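Local coordinates for lipoprotein NlpE (Escherichia coli, PDB 2Z4I) that activates the Cpx envelope-stress pathway from the outer membrane and takes part in copper homeostasis and in the adhesion of cells to hydrophobic surfaces, at residues A[77-80]-A[86-89]; A[127-132]-A[180-185]; A[173-178]-A[209-214]; A[142-145]-A[150-153]. The protein carries 1 engineered substitution. All coordinates share one frame; numbering follows the deposited sequence.

Contact 1 of 4, residues A[77-80]-A[86-89]; sequences KLVL and EKSY
The Tyr89 ring receives Val79 at its edge: CG2 of Val79 lies close to the ring plane, 4.0 Å from CD2 of Tyr89, and comes over neither face. The two side chains stand side by side and point the same way, as expected of partners in an antiparallel non-hydrogen-bonded pair. Val79 works with both branches. CG1, anti to the backbone N (chi1 176°), is the one that reaches Lys87, meeting its CD at 4.0 Å, while CG2 is left facing the tyrosine. Lys87, extended beyond CG, crosses Val79 at a slant and meets it with the aliphatic CD.

One residue along, Leu80 and Ser88 form the hydrogen-bonded pair. Leu80 N gives a good bond to Ser88 O at 2.9 Å, with an angle of 158° at the hydrogen. The return bond, from Ser88 N to Leu80 O, is weak, and the hydroxyl of Ser88 adds a second weak bond to that same oxygen at 3.3 Å. The CA of Lys87 also comes to 3.2 Å from Leu80 O in a CA-H...O contact.

This is the hairpin of strands 77-82 and 87-93 in the up-and-down antiparallel barrel of the N-terminal domain, which belongs to the calycin clan. Leu78 and Leu80 turn to the other side of the sheet from Val79, where they pack with Trp71 and Tyr90.

Chemically, the register rests on one firm backbone bond and on two weak bonds, one of them from a hydroxyl, that share Leu80 O, while the Val79-Tyr89-Lys87 side adds apolar contact between the two segments.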
loop_
_atom_site.group_PDB
_atom_site.type_symbol
_atom_site.label_atom_id
_atom_site.label_comp_id
_atom_site.label_asym_id
_atom_site.label_seq_id
_atom_site.Cartn_x
_atom_site.Cartn_y
_atom_site.Cartn_z
ATOM N N LYS A 77 23.631 -10.718 -23.853
ATOM C CA LYS A 77 22.772 -11.879 -23.720
ATOM C C LYS A 77 23.477 -12.974 -22.941
ATOM O O LYS A 77 24.684 -12.929 -22.733
ATOM C CB LYS A 77 22.367 -12.402 -25.101
ATOM C CG LYS A 77 21.847 -11.331 -26.034
ATOM C CD LYS A 77 20.589 -10.674 -25.507
ATOM C CE LYS A 77 20.200 -9.459 -26.359
ATOM N NZ LYS A 77 20.122 -9.761 -27.828
ATOM N N LEU A 78 22.698 -13.960 -22.519
ATOM C CA LEU A 78 23.190 -15.093 -21.755
ATOM C C LEU A 78 22.266 -16.257 -22.101
ATOM O O LEU A 78 21.045 -16.139 -22.030
ATOM C CB LEU A 78 23.103 -14.770 -20.265
ATOM C CG LEU A 78 23.745 -15.722 -19.263
ATOM C CD1 LEU A 78 25.246 -15.666 -19.376
ATOM C CD2 LEU A 78 23.325 -15.324 -17.861
ATOM N N VAL A 79 22.844 -17.378 -22.491
ATOM C CA VAL A 79 22.048 -18.528 -22.843
ATOM C C VAL A 79 22.359 -19.700 -21.940
ATOM O O VAL A 79 23.479 -20.214 -21.935
ATOM C CB VAL A 79 22.314 -18.945 -24.274
ATOM C CG1 VAL A 79 21.546 -20.210 -24.582
ATOM C CG2 VAL A 79 21.924 -17.828 -25.213
ATOM N N LEU A 80 21.366 -20.127 -21.177
ATOM C CA LEU A 80 21.537 -21.243 -20.267
ATOM C C LEU A 80 21.006 -22.540 -20.853
ATOM O O LEU A 80 19.808 -22.652 -21.141
ATOM C CB LEU A 80 20.814 -20.966 -18.953
ATOM C CG LEU A 80 21.567 -20.217 -17.861
ATOM C CD1 LEU A 80 22.394 -19.104 -18.451
ATOM C CD2 LEU A 80 20.553 -19.673 -16.868
ATOM N N GLU A 86 17.806 -28.252 -22.686
ATOM C CA GLU A 86 16.751 -27.252 -22.762
ATOM C C GLU A 86 17.333 -25.870 -22.510
ATOM O O GLU A 86 17.932 -25.632 -21.473
ATOM C CB GLU A 86 15.684 -27.547 -21.708
ATOM C CG GLU A 86 15.182 -28.998 -21.696
ATOM C CD GLU A 86 14.481 -29.404 -22.995
ATOM O OE1 GLU A 86 13.242 -29.232 -23.103
ATOM O OE2 GLU A 86 15.183 -29.887 -23.914
ATOM N N LYS A 87 17.140 -24.946 -23.442
ATOM C CA LYS A 87 17.677 -23.594 -23.285
ATOM C C LYS A 87 16.710 -22.542 -22.700
ATOM O O LYS A 87 15.490 -22.722 -22.689
ATOM C CB LYS A 87 18.224 -23.100 -24.634
ATOM C CG LYS A 87 19.324 -23.977 -25.213
ATOM C CD LYS A 87 19.985 -23.363 -26.450
ATOM C CE LYS A 87 21.234 -24.187 -26.862
ATOM N NZ LYS A 87 22.117 -23.553 -27.914
ATOM N N SER A 88 17.289 -21.452 -22.195
ATOM C CA SER A 88 16.553 -20.317 -21.617
ATOM C C SER A 88 17.455 -19.087 -21.813
ATOM O O SER A 88 18.670 -19.218 -21.923
ATOM C CB SER A 88 16.245 -20.555 -20.139
ATOM O OG SER A 88 17.320 -21.209 -19.504
ATOM N N TYR A 89 16.879 -17.893 -21.835
ATOM C CA TYR A 89 17.692 -16.732 -22.140
ATOM C C TYR A 89 17.571 -15.547 -21.236
ATOM O O TYR A 89 16.487 -15.232 -20.764
ATOM C CB TYR A 89 17.361 -16.281 -23.555
ATOM C CG TYR A 89 17.017 -17.432 -24.475
ATOM C CD1 TYR A 89 15.768 -18.047 -24.422
ATOM C CD2 TYR A 89 17.957 -17.929 -25.373
ATOM C CE1 TYR A 89 15.470 -19.128 -25.247
ATOM C CE2 TYR A 89 17.668 -19.006 -26.196
ATOM C CZ TYR A 89 16.431 -19.595 -26.131
ATOM O OH TYR A 89 16.150 -20.635 -26.980
#

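Contact 2 of 4, residues A[127-132]-A[180-185]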
loop_
_atom_site.group_PDB
_atom_site.type_symbol
_atom_site.label_atom_id
_atom_site.label_comp_id
_atom_site.label_asym_id
_atom_site.label_seq_id
_atom_site.Cartn_x
_atom_site.Cartn_y
_atom_site.Cartn_z
HETATM N N MSE A 127 -6.854 13.312 9.050
HETATM C CA MSE A 127 -7.106 13.897 7.747
HETATM C C MSE A 127 -7.716 15.232 8.078
HETATM O O MSE A 127 -8.074 15.465 9.232
HETATM C CB MSE A 127 -8.081 13.040 6.952
HETATM C CG MSE A 127 -9.315 12.679 7.691
HETATM SE SE MSE A 127 -10.215 11.305 6.727
HETATM C CE MSE A 127 -8.970 9.911 6.921
ATOM N N THR A 128 -7.829 16.127 7.107
ATOM C CA THR A 128 -8.409 17.426 7.417
ATOM C C THR A 128 -9.868 17.497 7.067
ATOM O O THR A 128 -10.290 16.981 6.034
ATOM C CB THR A 128 -7.680 18.553 6.706
ATOM O OG1 THR A 128 -6.313 18.569 7.137
ATOM C CG2 THR A 128 -8.328 19.879 7.030
ATOM N N LEU A 129 -10.646 18.135 7.936
ATOM C CA LEU A 129 -12.069 18.251 7.689
ATOM C C LEU A 129 -12.586 19.670 7.849
ATOM O O LEU A 129 -12.124 20.432 8.697
ATOM C CB LEU A 129 -12.853 17.308 8.607
ATOM C CG LEU A 129 -12.530 15.818 8.507
ATOM C CD1 LEU A 129 -11.419 15.509 9.448
ATOM C CD2 LEU A 129 -13.735 14.984 8.869
ATOM N N ARG A 130 -13.552 20.015 7.013
ATOM C CA ARG A 130 -14.159 21.327 7.036
ATOM C C ARG A 130 -15.626 21.061 7.324
ATOM O O ARG A 130 -16.277 20.337 6.573
ATOM C CB ARG A 130 -14.014 21.978 5.661
ATOM C CG ARG A 130 -13.392 23.357 5.672
ATOM C CD ARG A 130 -11.909 23.324 6.038
ATOM N NE ARG A 130 -11.082 22.867 4.923
ATOM C CZ ARG A 130 -9.762 23.036 4.839
ATOM N NH1 ARG A 130 -9.096 23.656 5.817
ATOM N NH2 ARG A 130 -9.109 22.596 3.766
ATOM N N GLY A 131 -16.159 21.612 8.406
ATOM C CA GLY A 131 -17.560 21.369 8.680
ATOM C C GLY A 131 -18.164 22.381 9.622
ATOM O O GLY A 131 -17.447 23.230 10.167
HETATM N N MSE A 132 -19.482 22.306 9.801
HETATM C CA MSE A 132 -20.168 23.206 10.710
HETATM C C MSE A 132 -20.241 22.501 12.059
HETATM O O MSE A 132 -20.993 21.545 12.224
HETATM C CB MSE A 132 -21.579 23.521 10.200
HETATM C CG MSE A 132 -21.649 24.286 8.865
HETATM SE SE MSE A 132 -20.616 25.945 8.753
HETATM C CE MSE A 132 -21.331 26.899 10.263
ATOM N N GLY A 180 -8.596 15.143 12.020
ATOM C CA GLY A 180 -9.212 14.115 12.830
ATOM C C GLY A 180 -9.397 12.811 12.094
ATOM O O GLY A 180 -9.200 12.743 10.885
ATOM N N HIS A 181 -9.764 11.768 12.827
ATOM C CA HIS A 181 -9.991 10.456 12.234
ATOM C C HIS A 181 -11.245 9.865 12.853
ATOM O O HIS A 181 -11.699 10.320 13.901
ATOM C CB HIS A 181 -8.803 9.532 12.505
ATOM C CG HIS A 181 -8.447 9.421 13.955
ATOM N ND1 HIS A 181 -7.772 10.413 14.632
ATOM C CD2 HIS A 181 -8.703 8.451 14.864
ATOM C CE1 HIS A 181 -7.627 10.059 15.897
ATOM N NE2 HIS A 181 -8.182 8.872 16.063
ATOM N N PHE A 182 -11.821 8.861 12.206
ATOM C CA PHE A 182 -13.016 8.246 12.754
ATOM C C PHE A 182 -12.667 7.096 13.666
ATOM O O PHE A 182 -11.735 6.337 13.396
ATOM C CB PHE A 182 -13.923 7.744 11.644
ATOM C CG PHE A 182 -14.509 8.835 10.822
ATOM C CD1 PHE A 182 -13.847 9.303 9.697
ATOM C CD2 PHE A 182 -15.707 9.430 11.198
ATOM C CE1 PHE A 182 -14.367 10.348 8.960
ATOM C CE2 PHE A 182 -16.235 10.477 10.468
ATOM C CZ PHE A 182 -15.565 10.941 9.346
ATOM N N THR A 183 -13.409 6.965 14.755
ATOM C CA THR A 183 -13.160 5.882 15.679
ATOM C C THR A 183 -14.483 5.342 16.155
ATOM O O THR A 183 -15.514 5.972 15.954
ATOM C CB THR A 183 -12.372 6.363 16.872
ATOM O OG1 THR A 183 -12.017 5.243 17.681
ATOM C CG2 THR A 183 -13.195 7.317 17.696
ATOM N N LEU A 184 -14.457 4.172 16.776
ATOM C CA LEU A 184 -15.673 3.559 17.295
ATOM C C LEU A 184 -15.815 3.900 18.760
ATOM O O LEU A 184 -14.862 3.791 19.524
ATOM C CB LEU A 184 -15.632 2.038 17.142
ATOM C CG LEU A 184 -15.728 1.491 15.719
ATOM C CD1 LEU A 184 -15.490 0.001 15.725
ATOM C CD2 LEU A 184 -17.086 1.815 15.140
ATOM N N GLU A 185 -17.012 4.313 19.151
ATOM C CA GLU A 185 -17.275 4.654 20.533
ATOM C C GLU A 185 -18.486 3.855 21.002
ATOM O O GLU A 185 -18.950 2.960 20.301
ATOM C CB GLU A 185 -17.535 6.153 20.655
ATOM C CG GLU A 185 -17.265 6.705 22.040
ATOM C CD GLU A 185 -17.224 8.220 22.066
ATOM O OE1 GLU A 185 -18.248 8.838 21.684
ATOM O OE2 GLU A 185 -16.173 8.785 22.467
#
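Gly180 meets Met127, a selenomethionine in this crystal, through both of its backbone polar atoms. Its N bonds to Met127 O at 2.9 Å, nearly along the C=O axis; its O takes Met127 N at 3.0 Å, the donor standing 37° out of the carbonyl plane. That oxygen has further company: CG of Met127, set between its own backbone N and carbonyl carbon (chi1 50°), lies 3.2 Å away, and CD1 of Leu129 comes to 3.8 Å.

This antiparallel hydrogen-bonded pair ends the ladder between the first and fourth strands of the OB barrel, 127-135 and 174-185, whose partnership is a hallmark of the fold. Beyond it the short segments diverge, their directions 94° apart.

The side chain of His181 leads away, and its ND1 is hydrogen-bonded to OD1 of Asp200. Phe182 comes back toward the first strand at the end of its side chain: CZ approaches CD2 of Leu129 at 4.5 Å, obliquely to the ring, in a loose apolar contact. The same ring also touches Lys195. From Thr183 onward the strand has left 127-132 and keeps to 194-199, where Thr183 and Glu185 both rest on Val196.

Contact 3 of 4, residues A[173-178]-A[209-214]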
loop_
_atom_site.group_PDB
_atom_site.type_symbol
_atom_site.label_atom_id
_atom_site.label_comp_id
_atom_site.label_asym_id
_atom_site.label_seq_id
_atom_site.Cartn_x
_atom_site.Cartn_y
_atom_site.Cartn_z
ATOM N N PRO A 173 -24.141 27.040 14.963
ATOM C CA PRO A 173 -22.978 26.224 14.603
ATOM C C PRO A 173 -21.928 27.067 13.880
ATOM O O PRO A 173 -22.260 27.896 13.036
ATOM C CB PRO A 173 -23.582 25.135 13.720
ATOM C CG PRO A 173 -24.763 25.802 13.119
ATOM C CD PRO A 173 -25.347 26.550 14.278
ATOM N N VAL A 174 -20.665 26.854 14.220
ATOM C CA VAL A 174 -19.575 27.606 13.624
ATOM C C VAL A 174 -18.718 26.739 12.708
ATOM O O VAL A 174 -18.431 25.576 13.020
ATOM C CB VAL A 174 -18.676 28.194 14.718
ATOM C CG1 VAL A 174 -17.561 28.984 14.107
ATOM C CG2 VAL A 174 -19.492 29.052 15.639
ATOM N N LEU A 175 -18.307 27.307 11.575
ATOM C CA LEU A 175 -17.475 26.567 10.636
ATOM C C LEU A 175 -16.209 26.219 11.393
ATOM O O LEU A 175 -15.706 27.036 12.159
ATOM C CB LEU A 175 -17.122 27.418 9.410
ATOM C CG LEU A 175 -16.319 26.661 8.336
ATOM C CD1 LEU A 175 -17.268 25.763 7.554
ATOM C CD2 LEU A 175 -15.606 27.635 7.404
ATOM N N LEU A 176 -15.691 25.016 11.175
ATOM C CA LEU A 176 -14.492 24.579 11.877
ATOM C C LEU A 176 -13.632 23.778 10.935
ATOM O O LEU A 176 -14.144 23.008 10.123
ATOM C CB LEU A 176 -14.890 23.706 13.080
ATOM C CG LEU A 176 -13.914 23.215 14.165
ATOM C CD1 LEU A 176 -13.934 21.692 14.210
ATOM C CD2 LEU A 176 -12.508 23.741 13.926
ATOM N N SER A 177 -12.324 23.972 11.033
ATOM C CA SER A 177 -11.363 23.234 10.223
ATOM C C SER A 177 -10.471 22.481 11.200
ATOM O O SER A 177 -9.667 23.084 11.908
ATOM C CB SER A 177 -10.506 24.189 9.402
ATOM O OG SER A 177 -9.451 23.487 8.770
ATOM N N VAL A 178 -10.597 21.163 11.255
ATOM C CA VAL A 178 -9.786 20.413 12.196
ATOM C C VAL A 178 -9.276 19.134 11.580
ATOM O O VAL A 178 -9.848 18.641 10.604
ATOM C CB VAL A 178 -10.611 20.052 13.454
ATOM C CG1 VAL A 178 -11.720 19.096 13.076
ATOM C CG2 VAL A 178 -9.719 19.438 14.517
ATOM N N GLN A 209 -18.086 32.998 8.553
ATOM C CA GLN A 209 -18.265 32.163 7.366
ATOM C C GLN A 209 -19.113 30.911 7.529
ATOM O O GLN A 209 -19.449 30.498 8.639
ATOM C CB GLN A 209 -16.906 31.727 6.841
ATOM C CG GLN A 209 -15.850 32.792 6.883
ATOM C CD GLN A 209 -14.481 32.208 7.142
ATOM O OE1 GLN A 209 -14.053 31.270 6.466
ATOM N NE2 GLN A 209 -13.783 32.757 8.130
ATOM N N ASP A 210 -19.434 30.315 6.383
ATOM C CA ASP A 210 -20.201 29.078 6.304
ATOM C C ASP A 210 -19.502 28.271 5.201
ATOM O O ASP A 210 -18.522 28.741 4.627
ATOM C CB ASP A 210 -21.664 29.363 5.951
ATOM C CG ASP A 210 -21.909 29.417 4.463
ATOM O OD1 ASP A 210 -21.072 30.003 3.740
ATOM O OD2 ASP A 210 -22.946 28.881 4.019
ATOM N N CYS A 211 -19.994 27.078 4.893
ATOM C CA CYS A 211 -19.334 26.241 3.894
ATOM C C CYS A 211 -19.059 26.852 2.520
ATOM O O CYS A 211 -17.982 26.640 1.954
ATOM C CB CYS A 211 -20.105 24.934 3.712
ATOM S SG CYS A 211 -20.044 23.790 5.137
ATOM N N SER A 212 -20.024 27.597 1.984
ATOM C CA SER A 212 -19.886 28.221 0.663
ATOM C C SER A 212 -18.671 29.138 0.531
ATOM O O SER A 212 -17.895 29.027 -0.417
ATOM C CB SER A 212 -21.146 29.025 0.329
ATOM O OG SER A 212 -22.312 28.228 0.448
ATOM N N SER A 213 -18.521 30.042 1.493
ATOM C CA SER A 213 -17.429 31.010 1.507
ATOM C C SER A 213 -16.031 30.435 1.293
ATOM O O SER A 213 -15.837 29.223 1.263
ATOM C CB SER A 213 -17.459 31.805 2.820
ATOM O OG SER A 213 -17.359 30.955 3.952
ATOM N N LEU A 214 -15.062 31.334 1.140
ATOM C CA LEU A 214 -13.662 30.974 0.936
ATOM C C LEU A 214 -12.774 32.166 1.335
ATOM O O LEU A 214 -13.321 33.270 1.549
ATOM C CB LEU A 214 -13.412 30.617 -0.537
ATOM C CG LEU A 214 -14.211 29.490 -1.210
ATOM C CD1 LEU A 214 -13.879 29.475 -2.699
ATOM C CD2 LEU A 214 -13.896 28.132 -0.569
#
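Leu175 and Asp210 bring the two backbones nearest, their CA atoms 5.7 Å apart, but segment 209-214 passes the strand as an irregular tail and does not pair with it. The backbone of Leu175 is hydrogen-bonded to Tyr206 instead, and the contact with the tail is made by its side chain.

With CG anti to the backbone N (chi1 -176°), the leucine puts its two methyls against successive parts of the tail. CD1 lies 4.0 Å from Cys211 N and 4.2 Å from Cys211 SG, and CD2 comes to 4.1 Å from OE1 of Gln209. CB of Leu175 adds a contact with Gln209 O at 3.9 Å.

In the OB domain this is where the C-terminal tail is laid over the start of strand 174-185, and a disulfide ties Cys211 covalently to Cys145, just beyond the end of strand 140-144. An alanine at Leu175 would lack both methyls and would probably leave the tail around Cys211 held by its disulfide with a gap beneath it.

The tail also braces itself. Ser213 OG donates to Asp210 O at 2.6 Å, and Ser213 N makes a weak bond to OD1 of Asp210, closing a tight turn that contains Cys211. Met132 touches both Leu175 and Cys211 from the neighbouring strand.

Contact 4 of 4, residues A[142-145]-A[150-153]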
loop_
_atom_site.group_PDB
_atom_site.type_symbol
_atom_site.label_atom_id
_atom_site.label_comp_id
_atom_site.label_asym_id
_atom_site.label_seq_id
_atom_site.Cartn_x
_atom_site.Cartn_y
_atom_site.Cartn_z
ATOM N N PHE A 142 -20.824 17.558 13.974
ATOM C CA PHE A 142 -20.030 18.212 12.943
ATOM C C PHE A 142 -20.649 17.881 11.601
ATOM O O PHE A 142 -20.570 16.741 11.132
ATOM C CB PHE A 142 -18.592 17.684 13.023
ATOM C CG PHE A 142 -17.644 18.246 11.990
ATOM C CD1 PHE A 142 -17.570 17.696 10.721
ATOM C CD2 PHE A 142 -16.748 19.251 12.327
ATOM C CE1 PHE A 142 -16.610 18.125 9.803
ATOM C CE2 PHE A 142 -15.783 19.690 11.414
ATOM C CZ PHE A 142 -15.712 19.124 10.151
ATOM N N THR A 143 -21.312 18.865 11.004
ATOM C CA THR A 143 -21.905 18.656 9.691
ATOM C C THR A 143 -20.784 18.973 8.703
ATOM O O THR A 143 -20.328 20.116 8.599
ATOM C CB THR A 143 -23.105 19.571 9.464
ATOM O OG1 THR A 143 -24.129 19.253 10.417
ATOM C CG2 THR A 143 -23.648 19.371 8.057
ATOM N N ASP A 144 -20.327 17.937 8.009
ATOM C CA ASP A 144 -19.218 18.050 7.079
ATOM C C ASP A 144 -19.536 18.738 5.765
ATOM O O ASP A 144 -20.380 18.278 5.000
ATOM C CB ASP A 144 -18.643 16.658 6.832
ATOM C CG ASP A 144 -17.594 16.649 5.751
ATOM O OD1 ASP A 144 -17.967 16.418 4.582
ATOM O OD2 ASP A 144 -16.407 16.882 6.067
ATOM N N CYS A 145 -18.842 19.844 5.508
ATOM C CA CYS A 145 -19.041 20.620 4.289
ATOM C C CYS A 145 -18.982 19.746 3.047
ATOM O O CYS A 145 -19.832 19.846 2.167
ATOM C CB CYS A 145 -17.982 21.725 4.155
ATOM S SG CYS A 145 -18.108 23.176 5.271
ATOM N N ARG A 150 -23.525 14.377 8.716
ATOM C CA ARG A 150 -23.167 14.943 10.006
ATOM C C ARG A 150 -22.826 13.885 11.057
ATOM O O ARG A 150 -23.684 13.095 11.457
ATOM C CB ARG A 150 -24.311 15.842 10.487
ATOM C CG ARG A 150 -24.065 16.542 11.797
ATOM C CD ARG A 150 -24.940 15.932 12.862
ATOM N NE ARG A 150 -26.345 16.255 12.651
ATOM C CZ ARG A 150 -27.354 15.595 13.210
ATOM N NH1 ARG A 150 -27.112 14.565 14.015
ATOM N NH2 ARG A 150 -28.607 15.971 12.974
ATOM N N PHE A 151 -21.569 13.880 11.501
ATOM C CA PHE A 151 -21.109 12.921 12.502
ATOM C C PHE A 151 -20.965 13.524 13.884
ATOM O O PHE A 151 -21.007 14.745 14.050
ATOM C CB PHE A 151 -19.759 12.333 12.113
ATOM C CG PHE A 151 -19.352 12.626 10.715
ATOM C CD1 PHE A 151 -18.664 13.788 10.413
ATOM C CD2 PHE A 151 -19.642 11.725 9.693
ATOM C CE1 PHE A 151 -18.256 14.058 9.105
ATOM C CE2 PHE A 151 -19.241 11.978 8.366
ATOM C CZ PHE A 151 -18.543 13.153 8.073
HETATM N N MSE A 152 -20.795 12.652 14.876
HETATM C CA MSE A 152 -20.597 13.090 16.252
HETATM C C MSE A 152 -19.107 13.333 16.486
HETATM O O MSE A 152 -18.258 12.626 15.936
HETATM C CB MSE A 152 -21.079 12.029 17.220
HETATM C CG MSE A 152 -22.570 11.957 17.383
HETATM SE SE MSE A 152 -22.987 10.352 18.359
HETATM C CE MSE A 152 -23.456 9.262 16.831
ATOM N N VAL A 153 -18.785 14.322 17.305
ATOM C CA VAL A 153 -17.394 14.634 17.569
ATOM C C VAL A 153 -17.060 14.292 19.013
ATOM O O VAL A 153 -17.697 14.783 19.937
ATOM C CB VAL A 153 -17.118 16.133 17.283
ATOM C CG1 VAL A 153 -15.654 16.444 17.458
ATOM C CG2 VAL A 153 -17.557 16.464 15.877
#
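Phe142 and Phe151 are joined as an antiparallel hydrogen-bonded pair. Phe142 N bonds to Phe151 O at 2.8 Å with a C=O...donor angle of 169°; the return bond, from Phe151 N to Phe142 O, is 3.1 Å and arrives 34° out of the carbonyl plane. Their side chains lie side by side and point the same way, CD1 of Phe142 meeting CE1 of Phe151 obliquely at 4.0 Å. That CE1 also meets CB of Asp144 at 3.5 Å, while CG2 of Val153 packs on CB of Phe142. On the other side of the sheet, OG1 of Thr143 lies against CB and CG of Arg150, the two side chains crossing, while the guanidinium end leads away.

These are the second and third strands of the OB barrel, 140-144 and 150-152, joined in a short hairpin. A serine in place of Phe151 would have no ring, and would probably take from CD1 of Phe142 and CB of Asp144 the ring they rest on and leave Phe182 without its edge-to-face partner.

Farther out, OD1 of Asp144 accepts the N of Thr147, fixing the carboxylate to the hairpin turn; with CG anti to the backbone N (chi1 173°), OD2 comes to the edge of the Phe142 ring, in its plane. Phe142 continues inward onto Leu129 and Leu176.

Contact 1 belongs to the N-terminal barrel and stands alone: its centre is 58 to 67 Å from the other three, which share the C-terminal OB domain. Those three form one body, contacts 2 and 4 having centres 8 Å apart and contacts 3 and 4 12 Å. Strand 127-135, part of contact 2, lies between strands 174-185 and 140-144 and is probably hydrogen-bonded to contact 3 (Gly131 O to Leu176 N, 2.7 Å) and contact 4 (Arg130 O to Cys145 N, 2.8 Å). The Cys145-Cys211 disulfide joins contacts 4 and 3. Segment 127-132 falls in a region that might bind copper. The wide separation fits two domains on a flexible linker, which exchange partners between subunits in the crystal.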